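Local coordinates for MgGH51 (Meripilus giganteus, PDB 6ZPV), which hydrolyses terminal alpha-L-arabinofuranosyl residues, probably from arabinose-bearing plant cell-wall polysaccharides, as a fungal GH51 glycosidase, at residues 550-555 with 560-565; 318-323 with 372-377; 66-71 with 189-194. All coordinates share one frame; numbering follows the deposited sequence.

The three contacts sit in three parts of one chain and do not touch. Along the sequence, interaction 3 closes first, then interaction 2, then interaction 1. Interaction 3 lies within one five-stranded antiparallel sheet of the N-terminal part, interaction 2 at the C-terminal ends of two helices around the parallel eight-stranded barrel, and interaction 1 between two sheets of the C-terminal domain. Interactions 1 and 3 have centres 64 Å apart, on opposite sides of the chain's centre. Interaction 2 is intermediate, its centre 45 Å from that of interaction 1 and 42 Å from that of interaction 3. The elongated enzyme thus carries a beta domain on either side of its barrel.

Interaction 1. Residues 550-555 with 560-565; sequences IKIANA and QSLTFQ
Asn554 ND2 approaches the backbone N of Gln560 to 3.7 Å and Gln560 CG to 3.9 Å, but its hydrogen bonds run elsewhere: the carbonyl oxygens of Ser558 and Ala614 both hold it. The other end of the amide, OD1, accepts from Gly556 N. Gripped from three backbone positions, the group has a fixed rotation. The side chain leaves the backbone toward 560-565, and chi1 of -175° sets CG anti to the backbone N, which brings ND2 beside Gln560. Gln560 passes it at roughly a right angle, with the two amide planes 61° apart, and its side chain lies about 3 Å from a bound sulfate ion, probably from the crystallisation liquor. From here toward Phe564 the contact is purely apolar. Ile552 sends its CG2 branch to Leu562 CD1, at 4.2 Å, the two side chains sliding past each other in opposite directions. The strands belong to different sheets: 547-554 to a seven-stranded antiparallel sheet, 560-565 to a three-stranded one with 2-4 and 609-614. The axes of 550-554 and 560-565 come within 9.7 Å, nearly antiparallel at 156°; a four-residue loop joins the strands, and no backbone hydrogen bond links them. This is a beta arch across the core of the C-terminal beta sandwich, a domain found in GH51 enzymes. Farther along, the Phe564 ring meets two isoleucines through the atoms at its far end, both methyls coming in obliquely. Its CZ lies 3.6 Å from Ile550 CG2. The same CZ is also 3.6 Å from Ile552 CD1, the methyl at the end of the longer branch, so the two residues offer different branches to one ring atom. Phe610 of strand 609-614 meets Phe564 ring to ring and also touches Ile550, while Val3 of strand 2-4 packs against both Leu562 and Phe564.

Interaction 2. Residues 318-323 with 372-377; sequences FVIGDP and AQFPQI
Ile320, the last helical residue of 306-320, makes the whole contact from its side, through the single methyl CD1. CG1 stands between the backbone N and the carbonyl carbon (chi1 69°), the crowded position, and an extended chi2 of 174° then pushes CD1 out toward 372-377. Three side chains receive it there. Gln376 comes from the opposite direction and brings NE2 to 3.6 Å from CD1; Phe374 presents ring atom CD1 at 3.9 Å from the methyl, obliquely; Ile377 CD1 lies 4.1 Å from Ile320 CD1. Next along the chain, Gly321 leaves the helical conformation, and its carbonyl oxygen is held by Arg332, which also binds Phe318 O. The receiving side is shaped by a type I turn from Phe374 to Ile377, closed by Ile377 N to Phe374 O at 3.2 Å. Gln371 NE2 bonds the carbonyl oxygens of both Phe374 and Ile377, tying the turn to the helix before it. One face of the Phe374 ring carries CB of Gln373, which lies 3.6 Å above its plane. The contact therefore joins the C-terminal ends of two neighbouring outer helices of the (beta/alpha)8 barrel, 306-320 and 359-373, the second just before the chain enters strand 378-381. Ile316 of helix 306-320 also touches Phe374 and Ile377. With no hydrogen bond between the segments, their association here rests on dispersion and on partial burial of the isoleucine side chain, and the NH2 end of Gln376 meets that methyl by van der Waals contact alone.

Interaction 3. Residues 66-71 with 189-194; sequences AVIQDP and TINFAM
With chi1 at -162°, the carboxylate of Asp70 swings away from its backbone N, while Asn191 turns CG anti to the carbonyl carbon; the two side chains then extend toward each other from opposite directions. They meet in a hydrogen bond from Asn191 ND2 to Asp70 OD2, 3.0 Å long and bent, with an N-H...O angle of 144°. The donor stands above the carboxylate, 49° out of its plane, and the amide is turned steeply against it. ND2 also has an apolar neighbour: Ile68 CD1 lies 3.7 Å from it, that side chain crossing Asn191 at about a right angle. Strands 64-69 and 189-198 are not adjacent in their five-stranded antiparallel sheet, since 80-85 runs between them, so the bond bridges over a whole strand. Ser81 of that middle strand binds the same OD2 through its hydroxyl, giving the oxygen two partners within the protein. On the far side of 189-198, Arg119 of strand 112-119 reaches back to make a salt bridge with Asp70 OD1, which also accepts from Ser72 N. Both carboxylate oxygens of this buried aspartate, which Trp156 packs beside, are thus bonded, and the nearby arginine would be expected to stabilise its negative charge. Phe192, next to Asn191, points the other way and meets Phe96 of the second five-stranded sheet edge-to-face. The Asp70 network therefore occupies the face turned away from the interior of an N-terminal beta sandwich, an arrangement reminiscent of carbohydrate-binding modules, though no binding role is implied.

Interaction 1. Residues 550-555 with 560-565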
loop_
_atom_site.group_PDB
_atom_site.type_symbol
_atom_site.label_atom_id
_atom_site.label_comp_id
_atom_site.label_asym_id
_atom_site.label_seq_id
_atom_site.Cartn_x
_atom_site.Cartn_y
_atom_site.Cartn_z
ATOM N N ILE A 550 24.118 -8.596 -12.913
ATOM C CA ILE A 550 23.656 -9.172 -14.175
ATOM C C ILE A 550 22.331 -9.835 -13.918
ATOM O O ILE A 550 22.258 -10.878 -13.253
ATOM C CB ILE A 550 24.701 -10.149 -14.738
ATOM C CG1 ILE A 550 26.067 -9.525 -14.926
ATOM C CG2 ILE A 550 24.169 -10.781 -16.009
ATOM C CD1 ILE A 550 27.189 -10.519 -15.135
ATOM N N LYS A 551 21.238 -9.205 -14.371
ATOM C CA LYS A 551 19.861 -9.702 -14.133
ATOM C C LYS A 551 19.354 -10.377 -15.383
ATOM O O LYS A 551 19.449 -9.784 -16.457
ATOM C CB LYS A 551 18.979 -8.521 -13.647
ATOM C CG LYS A 551 19.445 -7.940 -12.326
ATOM C CD LYS A 551 18.465 -7.161 -11.547
ATOM C CE LYS A 551 18.158 -5.831 -12.141
ATOM N NZ LYS A 551 18.666 -4.632 -11.269
ATOM N N ILE A 552 18.850 -11.593 -15.223
ATOM C CA ILE A 552 18.516 -12.462 -16.366
ATOM C C ILE A 552 17.118 -13.030 -16.167
ATOM O O ILE A 552 16.843 -13.706 -15.139
ATOM C CB ILE A 552 19.501 -13.627 -16.467
ATOM C CG1 ILE A 552 20.956 -13.148 -16.479
ATOM C CG2 ILE A 552 19.178 -14.491 -17.679
ATOM C CD1 ILE A 552 21.982 -14.214 -16.153
ATOM N N ALA A 553 16.238 -12.794 -17.125
ATOM C CA ALA A 553 14.883 -13.345 -17.121
ATOM C C ALA A 553 14.771 -14.359 -18.255
ATOM O O ALA A 553 14.901 -13.981 -19.416
ATOM C CB ALA A 553 13.849 -12.236 -17.255
ATOM N N ASN A 554 14.467 -15.601 -17.895
ATOM C CA ASN A 554 14.086 -16.628 -18.880
ATOM C C ASN A 554 12.595 -16.833 -18.704
ATOM O O ASN A 554 12.183 -17.527 -17.792
ATOM C CB ASN A 554 14.891 -17.909 -18.754
ATOM C CG ASN A 554 14.561 -18.893 -19.842
ATOM O OD1 ASN A 554 13.604 -18.657 -20.615
ATOM N ND2 ASN A 554 15.335 -19.971 -19.948
ATOM N N ALA A 555 11.791 -16.168 -19.557
ATOM C CA ALA A 555 10.328 -16.153 -19.424
ATOM C C ALA A 555 9.676 -17.240 -20.228
ATOM O O ALA A 555 8.388 -17.227 -20.334
ATOM C CB ALA A 555 9.765 -14.798 -19.837
ATOM N N GLN A 560 18.052 -21.985 -21.334
ATOM C CA GLN A 560 18.930 -21.336 -22.298
ATOM C C GLN A 560 20.264 -20.959 -21.643
ATOM O O GLN A 560 20.218 -20.461 -20.520
ATOM C CB GLN A 560 18.253 -20.079 -22.844
ATOM C CG GLN A 560 16.904 -20.301 -23.465
ATOM C CD GLN A 560 17.021 -19.696 -24.808
ATOM O OE1 GLN A 560 17.918 -20.158 -25.489
ATOM N NE2 GLN A 560 16.329 -18.568 -25.028
ATOM N N SER A 561 21.366 -21.106 -22.333
ATOM C CA SER A 561 22.698 -20.804 -21.781
ATOM C C SER A 561 23.176 -19.446 -22.296
ATOM O O SER A 561 22.878 -19.080 -23.454
ATOM C CB SER A 561 23.748 -21.923 -22.086
ATOM O OG SER A 561 23.372 -23.085 -21.353
ATOM N N LEU A 562 23.890 -18.729 -21.449
ATOM C CA LEU A 562 24.481 -17.459 -21.767
ATOM C C LEU A 562 25.955 -17.535 -21.474
ATOM O O LEU A 562 26.337 -17.916 -20.381
ATOM C CB LEU A 562 23.848 -16.325 -20.948
ATOM C CG LEU A 562 22.312 -16.242 -21.056
ATOM C CD1 LEU A 562 21.649 -16.993 -19.927
ATOM C CD2 LEU A 562 21.806 -14.803 -21.059
ATOM N N THR A 563 26.771 -17.122 -22.438
ATOM C CA THR A 563 28.198 -16.995 -22.258
ATOM C C THR A 563 28.493 -15.494 -22.090
ATOM O O THR A 563 28.370 -14.746 -23.063
ATOM C CB THR A 563 28.966 -17.532 -23.490
ATOM O OG1 THR A 563 28.533 -18.859 -23.864
ATOM C CG2 THR A 563 30.457 -17.457 -23.224
ATOM N N PHE A 564 28.812 -15.095 -20.868
ATOM C CA PHE A 564 29.138 -13.692 -20.583
ATOM C C PHE A 564 30.581 -13.417 -20.898
ATOM O O PHE A 564 31.476 -14.146 -20.420
ATOM C CB PHE A 564 28.808 -13.369 -19.130
ATOM C CG PHE A 564 27.328 -13.331 -18.884
ATOM C CD1 PHE A 564 26.550 -12.249 -19.343
ATOM C CD2 PHE A 564 26.679 -14.389 -18.285
ATOM C CE1 PHE A 564 25.183 -12.274 -19.146
ATOM C CE2 PHE A 564 25.311 -14.381 -18.101
ATOM C CZ PHE A 564 24.554 -13.332 -18.540
ATOM N N GLN A 565 30.807 -12.356 -21.660
ATOM C CA GLN A 565 32.150 -11.896 -22.056
ATOM C C GLN A 565 32.366 -10.514 -21.468
ATOM O O GLN A 565 31.732 -9.545 -21.902
ATOM C CB GLN A 565 32.312 -11.896 -23.575
ATOM C CG GLN A 565 32.269 -13.245 -24.195
ATOM C CD GLN A 565 33.447 -14.145 -23.919
ATOM O OE1 GLN A 565 34.382 -13.728 -23.251
ATOM N NE2 GLN A 565 33.460 -15.315 -24.561
#

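Interaction 2. Residues 318-323 with 372-377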
loop_
_atom_site.group_PDB
_atom_site.type_symbol
_atom_site.label_atom_id
_atom_site.label_comp_id
_atom_site.label_asym_id
_atom_site.label_seq_id
_atom_site.Cartn_x
_atom_site.Cartn_y
_atom_site.Cartn_z
ATOM N N PHE A 318 1.350 21.203 3.477
ATOM C CA PHE A 318 1.427 20.340 4.651
ATOM C C PHE A 318 2.745 19.550 4.590
ATOM O O PHE A 318 3.398 19.344 5.638
ATOM C CB PHE A 318 0.228 19.396 4.752
ATOM C CG PHE A 318 0.279 18.538 5.992
ATOM C CD1 PHE A 318 -0.141 19.035 7.207
ATOM C CD2 PHE A 318 0.807 17.242 5.963
ATOM C CE1 PHE A 318 -0.112 18.284 8.356
ATOM C CE2 PHE A 318 0.824 16.468 7.124
ATOM C CZ PHE A 318 0.370 16.999 8.315
ATOM N N VAL A 319 3.105 19.018 3.435
ATOM C CA VAL A 319 4.292 18.155 3.258
ATOM C C VAL A 319 5.571 18.963 3.421
ATOM O O VAL A 319 6.498 18.523 4.142
ATOM C CB VAL A 319 4.238 17.405 1.921
ATOM C CG1 VAL A 319 5.421 16.463 1.842
ATOM C CG2 VAL A 319 2.934 16.651 1.723
ATOM N N ILE A 320 5.683 20.109 2.705
ATOM C CA ILE A 320 6.992 20.787 2.499
ATOM C C ILE A 320 7.044 22.240 2.955
ATOM O O ILE A 320 8.135 22.819 2.933
ATOM C CB ILE A 320 7.445 20.720 1.038
ATOM C CG1 ILE A 320 6.580 21.576 0.096
ATOM C CG2 ILE A 320 7.566 19.300 0.570
ATOM C CD1 ILE A 320 7.126 21.622 -1.296
ATOM N N GLY A 321 5.911 22.852 3.272
ATOM C CA GLY A 321 5.955 24.320 3.443
ATOM C C GLY A 321 6.668 24.727 4.709
ATOM O O GLY A 321 6.725 23.972 5.679
ATOM N N ASP A 322 7.135 25.956 4.719
ATOM C CA ASP A 322 7.664 26.609 5.936
ATOM C C ASP A 322 6.502 26.827 6.883
ATOM O O ASP A 322 5.538 27.497 6.506
ATOM C CB ASP A 322 8.288 27.909 5.492
ATOM C CG ASP A 322 8.871 28.776 6.594
ATOM O OD1 ASP A 322 8.586 28.540 7.772
ATOM O OD2 ASP A 322 9.623 29.700 6.243
ATOM N N PRO A 323 6.584 26.324 8.120
ATOM C CA PRO A 323 5.492 26.529 9.080
ATOM C C PRO A 323 5.088 27.970 9.335
ATOM O O PRO A 323 3.928 28.210 9.713
ATOM C CB PRO A 323 5.994 25.882 10.361
ATOM C CG PRO A 323 6.965 24.861 9.844
ATOM C CD PRO A 323 7.675 25.524 8.687
ATOM N N ALA A 372 3.796 27.290 -10.135
ATOM C CA ALA A 372 4.209 28.647 -9.705
ATOM C C ALA A 372 4.431 28.660 -8.194
ATOM O O ALA A 372 5.363 29.341 -7.719
ATOM C CB ALA A 372 3.145 29.677 -10.079
ATOM N N GLN A 373 3.644 27.929 -7.422
ATOM C CA GLN A 373 3.872 27.848 -5.967
ATOM C C GLN A 373 5.092 27.003 -5.656
ATOM O O GLN A 373 5.824 27.330 -4.671
ATOM C CB GLN A 373 2.660 27.186 -5.299
ATOM C CG GLN A 373 1.422 28.011 -5.283
ATOM C CD GLN A 373 1.504 29.246 -4.434
ATOM O OE1 GLN A 373 2.154 29.274 -3.380
ATOM N NE2 GLN A 373 1.133 30.317 -5.095
ATOM N N PHE A 374 5.351 26.001 -6.431
ATOM C CA PHE A 374 6.395 24.987 -6.161
ATOM C C PHE A 374 7.234 24.744 -7.420
ATOM O O PHE A 374 7.110 23.722 -8.107
ATOM C CB PHE A 374 5.753 23.674 -5.688
ATOM C CG PHE A 374 4.746 23.854 -4.581
ATOM C CD1 PHE A 374 5.147 24.269 -3.319
ATOM C CD2 PHE A 374 3.392 23.648 -4.816
ATOM C CE1 PHE A 374 4.207 24.486 -2.338
ATOM C CE2 PHE A 374 2.464 23.862 -3.819
ATOM C CZ PHE A 374 2.867 24.258 -2.558
ATOM N N PRO A 375 8.098 25.711 -7.757
ATOM C CA PRO A 375 8.861 25.626 -9.031
ATOM C C PRO A 375 9.758 24.391 -9.076
ATOM O O PRO A 375 10.183 23.959 -10.131
ATOM C CB PRO A 375 9.688 26.876 -9.047
ATOM C CG PRO A 375 9.112 27.767 -8.032
ATOM C CD PRO A 375 8.269 27.011 -7.105
ATOM N N GLN A 376 10.110 23.846 -7.894
ATOM C CA GLN A 376 11.071 22.723 -7.757
ATOM C C GLN A 376 10.417 21.351 -7.898
ATOM O O GLN A 376 11.149 20.366 -7.995
ATOM C CB GLN A 376 11.799 22.808 -6.417
ATOM C CG GLN A 376 10.994 22.394 -5.201
ATOM C CD GLN A 376 10.036 23.467 -4.649
ATOM O OE1 GLN A 376 9.687 24.510 -5.249
ATOM N NE2 GLN A 376 9.560 23.211 -3.436
ATOM N N ILE A 377 9.093 21.227 -7.923
ATOM C CA ILE A 377 8.391 19.931 -8.028
ATOM C C ILE A 377 8.206 19.515 -9.482
ATOM O O ILE A 377 7.972 20.367 -10.323
ATOM C CB ILE A 377 7.062 19.957 -7.280
ATOM C CG1 ILE A 377 7.342 20.089 -5.779
ATOM C CG2 ILE A 377 6.214 18.730 -7.586
ATOM C CD1 ILE A 377 6.062 20.140 -4.946
#

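Interaction 3. Residues 66-71 with 189-194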
loop_
_atom_site.group_PDB
_atom_site.type_symbol
_atom_site.label_atom_id
_atom_site.label_comp_id
_atom_site.label_asym_id
_atom_site.label_seq_id
_atom_site.Cartn_x
_atom_site.Cartn_y
_atom_site.Cartn_z
ATOM N N ALA A 66 -27.421 -1.324 18.938
ATOM C CA ALA A 66 -27.893 -0.582 17.754
ATOM C C ALA A 66 -26.946 0.574 17.496
ATOM O O ALA A 66 -26.449 1.164 18.438
ATOM C CB ALA A 66 -29.270 0.010 17.949
ATOM N N VAL A 67 -26.668 0.847 16.234
ATOM C CA VAL A 67 -25.914 2.049 15.870
ATOM C C VAL A 67 -26.904 3.184 15.692
ATOM O O VAL A 67 -27.816 3.085 14.883
ATOM C CB VAL A 67 -25.052 1.824 14.616
ATOM C CG1 VAL A 67 -24.352 3.109 14.238
ATOM C CG2 VAL A 67 -24.076 0.721 14.894
ATOM N N ILE A 68 -26.684 4.277 16.403
ATOM C CA ILE A 68 -27.568 5.448 16.400
ATOM C C ILE A 68 -26.886 6.684 15.853
ATOM O O ILE A 68 -25.669 6.816 16.000
ATOM C CB ILE A 68 -28.169 5.691 17.813
ATOM C CG1 ILE A 68 -27.118 6.076 18.828
ATOM C CG2 ILE A 68 -29.021 4.522 18.255
ATOM C CD1 ILE A 68 -27.673 6.646 20.131
ATOM N N GLN A 69 -27.673 7.571 15.250
ATOM C CA GLN A 69 -27.237 8.955 15.025
ATOM C C GLN A 69 -27.326 9.589 16.397
ATOM O O GLN A 69 -28.429 9.917 16.875
ATOM C CB GLN A 69 -28.130 9.628 13.987
ATOM C CG GLN A 69 -27.696 11.056 13.595
ATOM C CD GLN A 69 -28.721 11.759 12.732
ATOM O OE1 GLN A 69 -29.830 11.321 12.504
ATOM N NE2 GLN A 69 -28.378 12.936 12.391
ATOM N N ASP A 70 -26.216 9.778 17.066
ATOM C CA ASP A 70 -26.249 10.207 18.471
ATOM C C ASP A 70 -26.778 11.639 18.538
ATOM O O ASP A 70 -26.266 12.525 17.859
ATOM C CB ASP A 70 -24.859 10.073 19.066
ATOM C CG ASP A 70 -24.895 10.067 20.591
ATOM O OD1 ASP A 70 -25.675 10.835 21.188
ATOM O OD2 ASP A 70 -24.095 9.249 21.195
ATOM N N PRO A 71 -27.777 11.959 19.398
ATOM C CA PRO A 71 -28.174 13.361 19.548
ATOM C C PRO A 71 -27.046 14.253 20.065
ATOM O O PRO A 71 -27.088 15.467 19.870
ATOM C CB PRO A 71 -29.344 13.284 20.562
ATOM C CG PRO A 71 -29.711 11.874 20.697
ATOM C CD PRO A 71 -28.598 11.016 20.165
ATOM N N THR A 189 -28.164 1.600 29.988
ATOM C CA THR A 189 -27.799 1.910 28.585
ATOM C C THR A 189 -26.540 2.784 28.589
ATOM O O THR A 189 -26.453 3.740 29.393
ATOM C CB THR A 189 -28.907 2.627 27.837
ATOM O OG1 THR A 189 -30.044 1.795 27.774
ATOM C CG2 THR A 189 -28.496 3.029 26.437
ATOM N N ILE A 190 -25.554 2.419 27.787
ATOM C CA ILE A 190 -24.326 3.200 27.621
ATOM C C ILE A 190 -24.144 3.455 26.120
ATOM O O ILE A 190 -24.353 2.535 25.294
ATOM C CB ILE A 190 -23.084 2.448 28.177
ATOM C CG1 ILE A 190 -23.292 2.057 29.653
ATOM C CG2 ILE A 190 -21.853 3.306 28.003
ATOM C CD1 ILE A 190 -22.222 1.146 30.201
ATOM N N ASN A 191 -23.763 4.675 25.756
ATOM C CA ASN A 191 -23.394 5.005 24.368
ATOM C C ASN A 191 -21.852 4.954 24.270
ATOM O O ASN A 191 -21.145 5.511 25.134
ATOM C CB ASN A 191 -23.866 6.364 23.916
ATOM C CG ASN A 191 -25.367 6.507 23.705
ATOM O OD1 ASN A 191 -26.130 5.609 24.064
ATOM N ND2 ASN A 191 -25.775 7.663 23.142
ATOM N N PHE A 192 -21.366 4.325 23.182
ATOM C CA PHE A 192 -19.926 4.204 22.918
ATOM C C PHE A 192 -19.577 4.796 21.571
ATOM O O PHE A 192 -20.426 4.757 20.646
ATOM C CB PHE A 192 -19.495 2.727 22.930
ATOM C CG PHE A 192 -19.563 2.012 24.253
ATOM C CD1 PHE A 192 -18.477 2.027 25.084
ATOM C CD2 PHE A 192 -20.713 1.285 24.635
ATOM C CE1 PHE A 192 -18.520 1.343 26.293
ATOM C CE2 PHE A 192 -20.716 0.608 25.834
ATOM C CZ PHE A 192 -19.631 0.632 26.658
ATOM N N ALA A 193 -18.351 5.243 21.426
ATOM C CA ALA A 193 -17.884 5.765 20.141
ATOM C C ALA A 193 -16.379 5.590 20.062
ATOM O O ALA A 193 -15.705 5.465 21.089
ATOM C CB ALA A 193 -18.273 7.234 19.960
ATOM N N MET A 194 -15.866 5.683 18.827
ATOM C CA MET A 194 -14.410 5.813 18.601
ATOM C C MET A 194 -13.628 4.768 19.404
ATOM O O MET A 194 -12.766 5.083 20.228
ATOM C CB MET A 194 -13.941 7.245 18.900
ATOM C CG MET A 194 -12.560 7.624 18.472
ATOM S SD MET A 194 -12.162 7.349 16.719
ATOM C CE MET A 194 -11.129 5.876 16.821
#